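Local coordinates for protein putative esterase MT1895 (Mycobacterium tuberculosis, PDB 3S4K) that probably hydrolyses acyl-coenzyme A thioesters, perhaps 1,4-dihydroxy-2-naphthoyl-CoA, as a hotdog-fold member of the PaaI thioesterase family, at residues A[25-30]-A[39-44]; A[62-67]-A[133-138]; A[91-96]-A[129-134]; A[104-109]-A[118-123]. All coordinates share one frame; numbering follows the deposited sequence. Where two conformers were deposited one is given.

Interaction 1. Residues A[25-30]-A[39-44]; sequences LGLQFT and AQLDVR
Q40 O is held from across the hairpin by two groups: the backbone N of Q28 donates to it at 2.9 Å, with 163° at the hydrogen, and CA of L27 adds a longer C-H...O contact. Q28 O in turn accepts Q40 N at 3.0 Å, a more bent bond of 146°. Q28 and Q40 are thus an antiparallel hydrogen-bonded pair, and F29 and A39 make the non-hydrogen-bonded pair next to it. Here CB of A39 lies over the centre of the F29 ring, 3.8 Å from the centroid, in a CH-pi contact. The same methyl meets CD1 of L27 at 3.6 Å. In the hotdog fold this is the N-terminal hairpin, strands 28-33 and 36-43, and its apolar face lies on the long helix, with F29 against M69 and L41 against M62. The chain enters it from helix 20-25, which ends in a Schellman motif with G26, at positive phi, as the C-prime residue. At this helix end water bridges the segments: one molecule donates to both L25 O and D42 O, another donates to G26 O and accepts from D42 N. CD2 of L41 packs 4.0 Å from CB of L25. On the outer face, one water takes a hydrogen from Q40 NE2 and gives one to Q28 OE1, while a second, 2.7 Å from Q40 OE1, links that atom to T30 OG1.

Interaction 2. Residues A[62-67]-A[133-138]; sequences MIESIA and GQVRLQ
The carboxylate of E64 is the flat group, and V135 brings both methyls to the same side of its plane: CG1 lies 3.6 Å from E64 OE1, and CG2 is 4.0 Å from that same oxygen. The polar partner of OE1 is ND2 of N89, which hydrogen-bonds to it, while F93 of the second subunit packs on the E64 side chain. CG of E64 is anti to the backbone N (chi1 -176°), the chain bends at chi2, and the side chain crosses that of V135 at about a right angle. The rest is apolar. CG2 of I63 touches CG2 of V135 at 3.5 Å, and one helical turn on, A67 presses its CB to 3.6 Å from CB of V135. This is the core of the hotdog fold: the long helix 56-75 packs against the curved antiparallel sheet that wraps round it, here crossing strand 133-138 with the axes 8.4 Å apart and at -51°. G133 has no side chain, so CG2 of I63 approaches the backbone to 4.1 Å from G133 CA, and CD1 reaches 3.9 Å from G133 N. I63 and A67 also rest on V120 of the adjoining strand 115-123.

Interaction 3. Residues A[91-96]-A[129-134]; sequences TDFVRS and VVARGQ. With EDO (1,2-ethanediol), chain D; EDO (1,2-ethanediol), chain H.
V130 O accepts two successive amides of the other segment, V94 N at 2.9 Å and R95 N at a longer 3.3 Å, both reaching it from the same face of the carbonyl plane. The irregularity continues on the far side, where V130 and A131 together face I122 in a classic beta bulge. V94 leans on this end of the strand: CG1, anti to the backbone N (chi1 -177°), lies 3.4 Å from V129 O, and CG2 meets CG1 of V129 at 4.0 Å. Further along, pairing is regular. D92 N donates to R132 O in a short, straight bond of 2.7 Å and 171°, and D92 O accepts R132 N at 3.0 Å. The two charged ends do not touch; a water accepts from R132 NH1, in the guanidinium plane, and donates to D92 OD2, while D92 OD1 binds ND2 of N88 in the second subunit. Two ethanediols, probably from the crystallisation liquor, are bound here: one donates to F93 O at 2.7 Å, the other accepts from S96 OG. T91 and D92 pair in turn with an antiparallel strand of the second subunit, the continuous intersubunit sheet by which hotdog-fold proteins dimerise.

Interaction 4. Residues A[104-109]-A[118-123]; sequences GTAEPL and WLVTIT
P108 lies over one face of the W118 six-membered ring, its CB 3.9 Å from the centroid and 17° off the ring normal, a CH-pi contact. CD of P108 also meets the rim atom CZ3 of W118 at 3.7 Å. These residues sit on neighbouring antiparallel strands, 100-108 and 115-123, in the curved sheet of the hotdog fold. W118, V120, A106 and I122 share the face turned to the long helix, where W118 packs on A70 and A71, and A106 on I66. CG of W118 is anti to the carbonyl carbon (chi1 -71°), and the six-membered ring lies by the partner strand, with CE3 4.0 Å from CB of A106. That CB in turn meets CG2 of V120. The indole N-H bonds away from this contact, to OE1 of Q116. On the other face E107 lies alongside L119, pointing the same way. L109, where the chain turns its corner, brings CD1 to 4.0 Å from CB of L119. The strands themselves are tied by four backbone bonds. Those of the E107-L119 pair are short: E107 N to L119 O is 2.8 Å, matched by the return bond from L119 N to E107 O. T105 and T121 form the other hydrogen-bonded pair, a little longer at 3.1 Å for T105 N to T121 O. Beside them a single water donates to T105 O and also to E107 OE2, at 2.6 Å, and hydrogen-bonds to T121 OG1.

In the fold
All four contacts belong to one hotdog domain. Interaction 2 sets helix 56-75 against the sheet that carries the others. Interaction 1 closes before the rest begin; interaction 4 is nested within the loops closed by interactions 2 and 3, which share G133 and Q134. Strand 36-43 adjoins 100-108, joining interactions 1 and 4, and strand 115-123 adjoins 129-140, joining interaction 4 to 2 and 3. Centres lie about 8 Å apart for interactions 2 and 4 and about 16 Å for 1 and 3, which do not touch. Through T91 and D92, interaction 3 extends the sheet into the second subunit, which interaction 2 also touches: core helix and sheet edge both meet the dimer interface.

Interaction 1. Residues A[25-30]-A[39-44]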
# COMPACT_ATOMS: atom_id res chain seq x y z
N LEU A 25 -8.39 9.17 -1.32
CA LEU A 25 -7.33 9.20 -2.29
C LEU A 25 -7.64 10.12 -3.47
O LEU A 25 -6.73 10.56 -4.13
CB LEU A 25 -7.04 7.81 -2.86
CG LEU A 25 -6.55 6.74 -1.88
CD1 LEU A 25 -6.45 5.36 -2.57
CD2 LEU A 25 -5.20 7.13 -1.30
N GLY A 26 -8.92 10.36 -3.73
CA GLY A 26 -9.35 11.05 -4.96
C GLY A 26 -9.37 10.12 -6.18
O GLY A 26 -9.29 10.58 -7.32
N LEU A 27 -9.50 8.82 -5.93
CA LEU A 27 -9.43 7.81 -6.98
C LEU A 27 -10.77 7.74 -7.70
O LEU A 27 -11.80 7.50 -7.07
CB LEU A 27 -9.06 6.43 -6.40
CG LEU A 27 -8.72 5.34 -7.42
CD1 LEU A 27 -7.52 5.69 -8.29
CD2 LEU A 27 -8.49 3.99 -6.71
N GLN A 28 -10.74 7.90 -9.02
CA GLN A 28 -11.95 7.88 -9.86
C GLN A 28 -11.78 6.83 -10.97
O GLN A 28 -10.81 6.89 -11.71
CB GLN A 28 -12.17 9.26 -10.48
CG GLN A 28 -12.62 10.29 -9.45
CD GLN A 28 -12.88 11.66 -10.05
OE1 GLN A 28 -12.63 11.91 -11.24
NE2 GLN A 28 -13.41 12.56 -9.23
N PHE A 29 -12.70 5.87 -11.05
CA PHE A 29 -12.59 4.80 -12.07
C PHE A 29 -13.16 5.28 -13.38
O PHE A 29 -14.19 5.99 -13.40
CB PHE A 29 -13.34 3.53 -11.68
CG PHE A 29 -12.62 2.67 -10.72
CD1 PHE A 29 -12.49 3.07 -9.41
CD2 PHE A 29 -12.04 1.47 -11.13
CE1 PHE A 29 -11.81 2.29 -8.50
CE2 PHE A 29 -11.37 0.69 -10.25
CZ PHE A 29 -11.24 1.11 -8.91
N THR A 30 -12.47 4.90 -14.45
CA THR A 30 -12.90 5.20 -15.82
C THR A 30 -13.38 3.97 -16.60
O THR A 30 -14.18 4.10 -17.54
CB THR A 30 -11.78 5.87 -16.63
OG1 THR A 30 -10.58 5.06 -16.61
CG2 THR A 30 -11.49 7.22 -16.07
N ALA A 39 -8.32 3.44 -13.34
CA ALA A 39 -8.70 4.56 -12.49
C ALA A 39 -7.55 5.52 -12.36
O ALA A 39 -6.41 5.21 -12.74
CB ALA A 39 -9.14 4.07 -11.09
N GLN A 40 -7.85 6.69 -11.83
CA GLN A 40 -6.90 7.78 -11.86
C GLN A 40 -7.09 8.70 -10.67
O GLN A 40 -8.20 8.83 -10.15
CB GLN A 40 -7.08 8.56 -13.14
CG GLN A 40 -8.44 9.24 -13.27
CD GLN A 40 -8.72 9.65 -14.70
OE1 GLN A 40 -8.44 8.90 -15.63
NE2 GLN A 40 -9.28 10.83 -14.88
N LEU A 41 -6.01 9.35 -10.26
CA LEU A 41 -6.10 10.37 -9.22
C LEU A 41 -5.13 11.51 -9.49
O LEU A 41 -4.15 11.37 -10.24
CB LEU A 41 -5.89 9.80 -7.80
CG LEU A 41 -4.54 9.22 -7.35
CD1 LEU A 41 -3.48 10.29 -7.08
CD2 LEU A 41 -4.74 8.32 -6.11
N ASP A 42 -5.44 12.65 -8.89
CA ASP A 42 -4.59 13.82 -8.97
C ASP A 42 -3.66 13.77 -7.77
O ASP A 42 -4.12 13.58 -6.65
CB ASP A 42 -5.44 15.11 -8.93
CG ASP A 42 -4.65 16.38 -9.27
OD1 ASP A 42 -3.63 16.34 -9.99
OD2 ASP A 42 -5.10 17.46 -8.83
N VAL A 43 -2.37 13.95 -8.01
CA VAL A 43 -1.43 14.05 -6.90
C VAL A 43 -1.57 15.41 -6.23
O VAL A 43 -1.35 16.44 -6.86
CB VAL A 43 0.02 13.84 -7.36
CG1 VAL A 43 0.99 14.09 -6.18
CG2 VAL A 43 0.18 12.43 -7.95
N ARG A 44 -2.01 15.38 -4.97
CA ARG A 44 -2.20 16.59 -4.17
C ARG A 44 -1.22 16.59 -3.00
O ARG A 44 -0.66 15.55 -2.65
CB ARG A 44 -3.64 16.63 -3.63
O HOH W 1 -6.34 13.05 -5.15
O HOH W 2 -8.22 12.99 -7.97
O HOH W 3 -10.27 12.35 -12.68
O HOH W 4 -8.54 6.19 -15.22

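Interaction 2. Residues A[62-67]-A[133-138]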
# COMPACT_ATOMS: atom_id res chain seq x y z
N MET A 62 -3.83 2.43 -4.54
CA MET A 62 -4.37 2.53 -5.90
C MET A 62 -4.38 1.16 -6.57
O MET A 62 -5.38 0.71 -7.14
CB MET A 62 -3.49 3.44 -6.77
CG MET A 62 -3.83 4.90 -6.76
SD MET A 62 -2.97 5.70 -8.15
CE MET A 62 -3.96 5.23 -9.57
N ILE A 63 -3.24 0.49 -6.48
CA ILE A 63 -3.05 -0.83 -7.06
C ILE A 63 -4.04 -1.80 -6.41
O ILE A 63 -4.70 -2.56 -7.10
CB ILE A 63 -1.56 -1.25 -6.91
CG1 ILE A 63 -0.73 -0.50 -7.94
CG2 ILE A 63 -1.35 -2.81 -7.00
CD1 ILE A 63 0.74 -0.38 -7.59
N GLU A 64 -4.20 -1.71 -5.10
CA GLU A 64 -5.13 -2.60 -4.39
C GLU A 64 -6.58 -2.41 -4.85
O GLU A 64 -7.29 -3.39 -5.14
CB GLU A 64 -4.99 -2.36 -2.88
CG GLU A 64 -5.85 -3.29 -2.01
CD GLU A 64 -5.31 -4.70 -1.91
OE1 GLU A 64 -4.19 -4.97 -2.39
OE2 GLU A 64 -6.04 -5.56 -1.33
N SER A 65 -7.00 -1.15 -4.96
CA SER A 65 -8.36 -0.81 -5.37
C SER A 65 -8.67 -1.26 -6.79
O SER A 65 -9.70 -1.88 -7.06
CB SER A 65 -8.58 0.71 -5.29
OG SER A 65 -8.82 1.11 -3.95
N ILE A 66 -7.80 -0.93 -7.72
CA ILE A 66 -8.08 -1.21 -9.14
C ILE A 66 -8.14 -2.72 -9.37
O ILE A 66 -9.06 -3.23 -10.01
CB ILE A 66 -7.06 -0.49 -10.08
CG1 ILE A 66 -7.11 1.02 -9.86
CG2 ILE A 66 -7.41 -0.79 -11.58
CD1 ILE A 66 -6.03 1.85 -10.59
N ALA A 67 -7.18 -3.44 -8.81
CA ALA A 67 -7.15 -4.90 -8.87
C ALA A 67 -8.38 -5.56 -8.22
O ALA A 67 -8.98 -6.49 -8.79
CB ALA A 67 -5.87 -5.43 -8.20
N GLY A 133 2.47 -3.17 -9.67
CA GLY A 133 2.25 -4.11 -8.57
C GLY A 133 1.35 -5.27 -8.96
O GLY A 133 0.61 -5.17 -9.95
N GLN A 134 1.40 -6.33 -8.18
CA GLN A 134 0.53 -7.49 -8.38
C GLN A 134 -0.21 -7.75 -7.12
O GLN A 134 0.38 -7.72 -6.05
CB GLN A 134 1.34 -8.71 -8.78
CG GLN A 134 2.04 -8.40 -10.06
CD GLN A 134 2.88 -9.50 -10.59
OE1 GLN A 134 2.97 -10.58 -10.01
NE2 GLN A 134 3.52 -9.22 -11.71
N VAL A 135 -1.51 -8.01 -7.27
CA VAL A 135 -2.39 -8.29 -6.16
C VAL A 135 -2.97 -9.69 -6.29
O VAL A 135 -3.54 -10.03 -7.33
CB VAL A 135 -3.52 -7.24 -6.11
CG1 VAL A 135 -4.44 -7.49 -4.91
CG2 VAL A 135 -2.92 -5.84 -6.08
N ARG A 136 -2.82 -10.47 -5.22
CA ARG A 136 -3.36 -11.83 -5.14
C ARG A 136 -4.61 -11.76 -4.27
O ARG A 136 -4.57 -11.20 -3.17
CB ARG A 136 -2.34 -12.78 -4.56
CG ARG A 136 -2.84 -14.22 -4.37
CD ARG A 136 -1.75 -15.11 -3.86
NE ARG A 136 -0.79 -15.41 -4.91
CZ ARG A 136 -0.95 -16.32 -5.87
NH1 ARG A 136 -2.07 -17.04 -5.97
NH2 ARG A 136 0.00 -16.47 -6.79
N LEU A 137 -5.71 -12.32 -4.79
CA LEU A 137 -6.99 -12.30 -4.10
C LEU A 137 -7.53 -13.72 -3.95
O LEU A 137 -7.31 -14.56 -4.80
CB LEU A 137 -8.01 -11.44 -4.86
CG LEU A 137 -7.62 -9.97 -5.01
CD1 LEU A 137 -7.05 -9.73 -6.41
CD2 LEU A 137 -8.79 -9.00 -4.63
N GLN A 138 -8.28 -13.93 -2.87
CA GLN A 138 -9.10 -15.10 -2.70
C GLN A 138 -10.52 -14.83 -3.17
O GLN A 138 -11.10 -13.79 -2.84
CB GLN A 138 -9.18 -15.47 -1.20
CG GLN A 138 -8.26 -16.53 -0.81
CD GLN A 138 -8.44 -16.98 0.65
OE1 GLN A 138 -9.52 -16.84 1.27
NE2 GLN A 138 -7.39 -17.52 1.18

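Interaction 3. Residues A[91-96]-A[129-134]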
# COMPACT_ATOMS: atom_id res chain seq x y z
N THR A 91 4.21 -4.38 -4.61
CA THR A 91 4.33 -3.18 -5.43
C THR A 91 5.77 -2.75 -5.54
O THR A 91 6.50 -2.68 -4.53
CB THR A 91 3.53 -2.01 -4.81
OG1 THR A 91 2.15 -2.34 -4.86
CG2 THR A 91 3.80 -0.76 -5.61
N ASP A 92 6.18 -2.46 -6.77
CA ASP A 92 7.51 -1.92 -7.04
C ASP A 92 7.34 -0.45 -7.36
O ASP A 92 6.44 -0.07 -8.12
CB ASP A 92 8.16 -2.65 -8.22
CG ASP A 92 8.46 -4.08 -7.92
OD1 ASP A 92 9.35 -4.37 -7.05
OD2 ASP A 92 7.80 -4.95 -8.53
N PHE A 93 8.17 0.36 -6.73
CA PHE A 93 8.20 1.79 -6.95
C PHE A 93 9.29 2.10 -7.95
O PHE A 93 10.43 1.66 -7.80
CB PHE A 93 8.48 2.49 -5.63
CG PHE A 93 7.54 2.10 -4.52
CD1 PHE A 93 6.17 2.35 -4.63
CD2 PHE A 93 8.01 1.48 -3.39
CE1 PHE A 93 5.30 2.00 -3.62
CE2 PHE A 93 7.14 1.13 -2.36
CZ PHE A 93 5.78 1.38 -2.49
N VAL A 94 8.95 2.89 -8.97
CA VAL A 94 9.83 3.11 -10.09
C VAL A 94 10.36 4.53 -10.20
O VAL A 94 11.54 4.71 -10.45
CB VAL A 94 9.12 2.68 -11.41
CG1 VAL A 94 10.05 2.83 -12.62
CG2 VAL A 94 8.63 1.24 -11.31
N ARG A 95 9.50 5.54 -10.00
CA ARG A 95 9.86 6.94 -10.24
C ARG A 95 9.11 7.84 -9.28
O ARG A 95 7.94 7.63 -9.01
CB ARG A 95 9.53 7.36 -11.69
CG ARG A 95 9.99 8.79 -12.05
CD ARG A 95 9.77 9.12 -13.52
NE ARG A 95 10.72 8.44 -14.39
CZ ARG A 95 11.99 8.81 -14.55
NH1 ARG A 95 12.46 9.85 -13.88
NH2 ARG A 95 12.78 8.14 -15.37
N SER A 96 9.83 8.84 -8.76
CA SER A 96 9.30 9.82 -7.82
C SER A 96 8.80 11.09 -8.54
O SER A 96 9.56 11.76 -9.25
CB SER A 96 10.39 10.23 -6.81
OG SER A 96 10.76 9.14 -5.99
N VAL A 129 6.23 4.98 -16.19
CA VAL A 129 5.76 4.16 -15.08
C VAL A 129 6.32 4.72 -13.78
O VAL A 129 7.53 4.92 -13.65
CB VAL A 129 6.16 2.68 -15.25
CG1 VAL A 129 5.74 1.86 -14.05
CG2 VAL A 129 5.53 2.08 -16.53
N VAL A 130 5.42 4.97 -12.84
CA VAL A 130 5.77 5.41 -11.48
C VAL A 130 5.72 4.29 -10.45
O VAL A 130 6.52 4.31 -9.50
CB VAL A 130 4.94 6.66 -11.01
CG1 VAL A 130 5.25 7.88 -11.88
CG2 VAL A 130 3.46 6.40 -11.00
N ALA A 131 4.82 3.32 -10.63
CA ALA A 131 4.72 2.15 -9.76
C ALA A 131 4.03 1.02 -10.53
O ALA A 131 3.28 1.28 -11.48
CB ALA A 131 3.95 2.49 -8.47
N ARG A 132 4.28 -0.22 -10.13
CA ARG A 132 3.70 -1.41 -10.79
C ARG A 132 3.58 -2.46 -9.72
O ARG A 132 4.51 -2.61 -8.92
CB ARG A 132 4.61 -1.87 -11.92
CG ARG A 132 4.20 -3.12 -12.72
CD ARG A 132 5.38 -3.55 -13.63
NE ARG A 132 5.02 -4.59 -14.59
CZ ARG A 132 4.95 -5.88 -14.31
NH1 ARG A 132 5.20 -6.32 -13.08
NH2 ARG A 132 4.62 -6.75 -15.26
N GLY A 133 2.47 -3.17 -9.67
CA GLY A 133 2.25 -4.11 -8.57
C GLY A 133 1.35 -5.27 -8.96
O GLY A 133 0.61 -5.17 -9.95
N GLN A 134 1.40 -6.33 -8.18
CA GLN A 134 0.53 -7.49 -8.38
C GLN A 134 -0.21 -7.75 -7.12
O GLN A 134 0.38 -7.72 -6.05
CB GLN A 134 1.34 -8.71 -8.78
CG GLN A 134 2.04 -8.40 -10.06
CD GLN A 134 2.88 -9.50 -10.59
OE1 GLN A 134 2.97 -10.58 -10.01
NE2 GLN A 134 3.52 -9.22 -11.71
C1 EDO D . 12.23 -0.18 -9.87
O1 EDO D . 11.49 -0.66 -8.74
C2 EDO D . 13.36 0.73 -9.42
O2 EDO D . 14.32 -0.01 -8.64
C1 EDO H . 9.05 5.29 -2.73
O1 EDO H . 9.63 5.86 -1.53
C2 EDO H . 8.45 6.38 -3.61
O2 EDO H . 9.43 7.28 -4.14
O HOH W 5 6.37 -4.99 -10.64
O HOH W 6 9.66 5.40 -15.40

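Interaction 4. Residues A[104-109]-A[118-123]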
# COMPACT_ATOMS: atom_id res chain seq x y z
N GLY A 104 -3.85 4.29 -13.46
CA GLY A 104 -3.58 2.85 -13.36
C GLY A 104 -4.47 1.98 -14.21
O GLY A 104 -5.66 2.28 -14.39
N THR A 105 -3.90 0.90 -14.74
CA THR A 105 -4.64 -0.12 -15.47
C THR A 105 -4.34 -1.49 -14.89
O THR A 105 -3.17 -1.82 -14.71
CB THR A 105 -4.20 -0.14 -16.93
OG1 THR A 105 -4.51 1.11 -17.55
CG2 THR A 105 -4.88 -1.28 -17.69
N ALA A 106 -5.39 -2.28 -14.63
CA ALA A 106 -5.27 -3.67 -14.18
C ALA A 106 -5.45 -4.60 -15.37
O ALA A 106 -6.40 -4.42 -16.15
CB ALA A 106 -6.27 -4.01 -13.11
N GLU A 107 -4.55 -5.57 -15.48
CA GLU A 107 -4.59 -6.68 -16.46
C GLU A 107 -4.52 -7.98 -15.70
O GLU A 107 -3.83 -8.07 -14.69
CB GLU A 107 -3.35 -6.70 -17.34
CG GLU A 107 -3.01 -5.53 -18.15
CD GLU A 107 -1.56 -5.68 -18.61
OE1 GLU A 107 -1.25 -6.68 -19.31
OE2 GLU A 107 -0.74 -4.87 -18.17
N PRO A 108 -5.20 -9.03 -16.18
CA PRO A 108 -5.22 -10.29 -15.48
C PRO A 108 -4.00 -11.17 -15.73
O PRO A 108 -3.54 -11.31 -16.87
CB PRO A 108 -6.48 -10.95 -16.01
CG PRO A 108 -6.58 -10.46 -17.42
CD PRO A 108 -6.06 -9.05 -17.38
N LEU A 109 -3.46 -11.73 -14.65
CA LEU A 109 -2.42 -12.74 -14.73
C LEU A 109 -2.93 -14.16 -14.50
O LEU A 109 -2.43 -15.09 -15.13
CB LEU A 109 -1.29 -12.44 -13.72
CG LEU A 109 -0.66 -11.05 -13.88
CD1 LEU A 109 0.46 -10.84 -12.84
CD2 LEU A 109 -0.11 -10.83 -15.29
N TRP A 118 -3.79 -10.21 -10.32
CA TRP A 118 -3.92 -9.06 -11.22
C TRP A 118 -2.66 -8.19 -11.18
O TRP A 118 -2.07 -8.00 -10.12
CB TRP A 118 -5.12 -8.18 -10.85
CG TRP A 118 -6.44 -8.84 -11.17
CD1 TRP A 118 -7.10 -9.74 -10.41
CD2 TRP A 118 -7.23 -8.64 -12.34
NE1 TRP A 118 -8.27 -10.12 -11.02
CE2 TRP A 118 -8.36 -9.48 -12.23
CE3 TRP A 118 -7.08 -7.86 -13.49
CZ2 TRP A 118 -9.36 -9.52 -13.21
CZ3 TRP A 118 -8.05 -7.93 -14.47
CH2 TRP A 118 -9.19 -8.75 -14.32
N LEU A 119 -2.26 -7.67 -12.35
CA LEU A 119 -1.16 -6.71 -12.49
C LEU A 119 -1.75 -5.31 -12.69
O LEU A 119 -2.64 -5.11 -13.54
CB LEU A 119 -0.31 -7.04 -13.72
CG LEU A 119 0.66 -5.96 -14.17
CD1 LEU A 119 1.73 -5.79 -13.11
CD2 LEU A 119 1.30 -6.36 -15.51
N VAL A 120 -1.25 -4.34 -11.94
CA VAL A 120 -1.66 -2.95 -12.09
C VAL A 120 -0.42 -2.11 -12.32
O VAL A 120 0.55 -2.20 -11.55
CB VAL A 120 -2.39 -2.45 -10.84
CG1 VAL A 120 -2.88 -1.00 -11.05
CG2 VAL A 120 -3.54 -3.40 -10.46
N THR A 121 -0.46 -1.29 -13.37
CA THR A 121 0.65 -0.42 -13.75
C THR A 121 0.17 1.02 -13.65
O THR A 121 -0.86 1.39 -14.24
CB THR A 121 1.17 -0.71 -15.19
OG1 THR A 121 1.44 -2.11 -15.32
CG2 THR A 121 2.44 0.12 -15.54
N ILE A 122 0.93 1.84 -12.93
CA ILE A 122 0.61 3.25 -12.74
C ILE A 122 1.56 4.12 -13.53
O ILE A 122 2.78 4.00 -13.39
CB ILE A 122 0.72 3.66 -11.26
CG1 ILE A 122 0.00 2.63 -10.37
CG2 ILE A 122 0.14 5.03 -11.06
CD1 ILE A 122 -0.45 3.21 -9.04
N THR A 123 1.01 4.98 -14.39
CA THR A 123 1.79 5.91 -15.21
C THR A 123 1.47 7.38 -14.88
O THR A 123 0.40 7.71 -14.37
CB THR A 123 1.55 5.67 -16.72
OG1 THR A 123 0.13 5.58 -16.99
CG2 THR A 123 2.27 4.39 -17.18
O HOH W 7 -1.02 -3.22 -16.14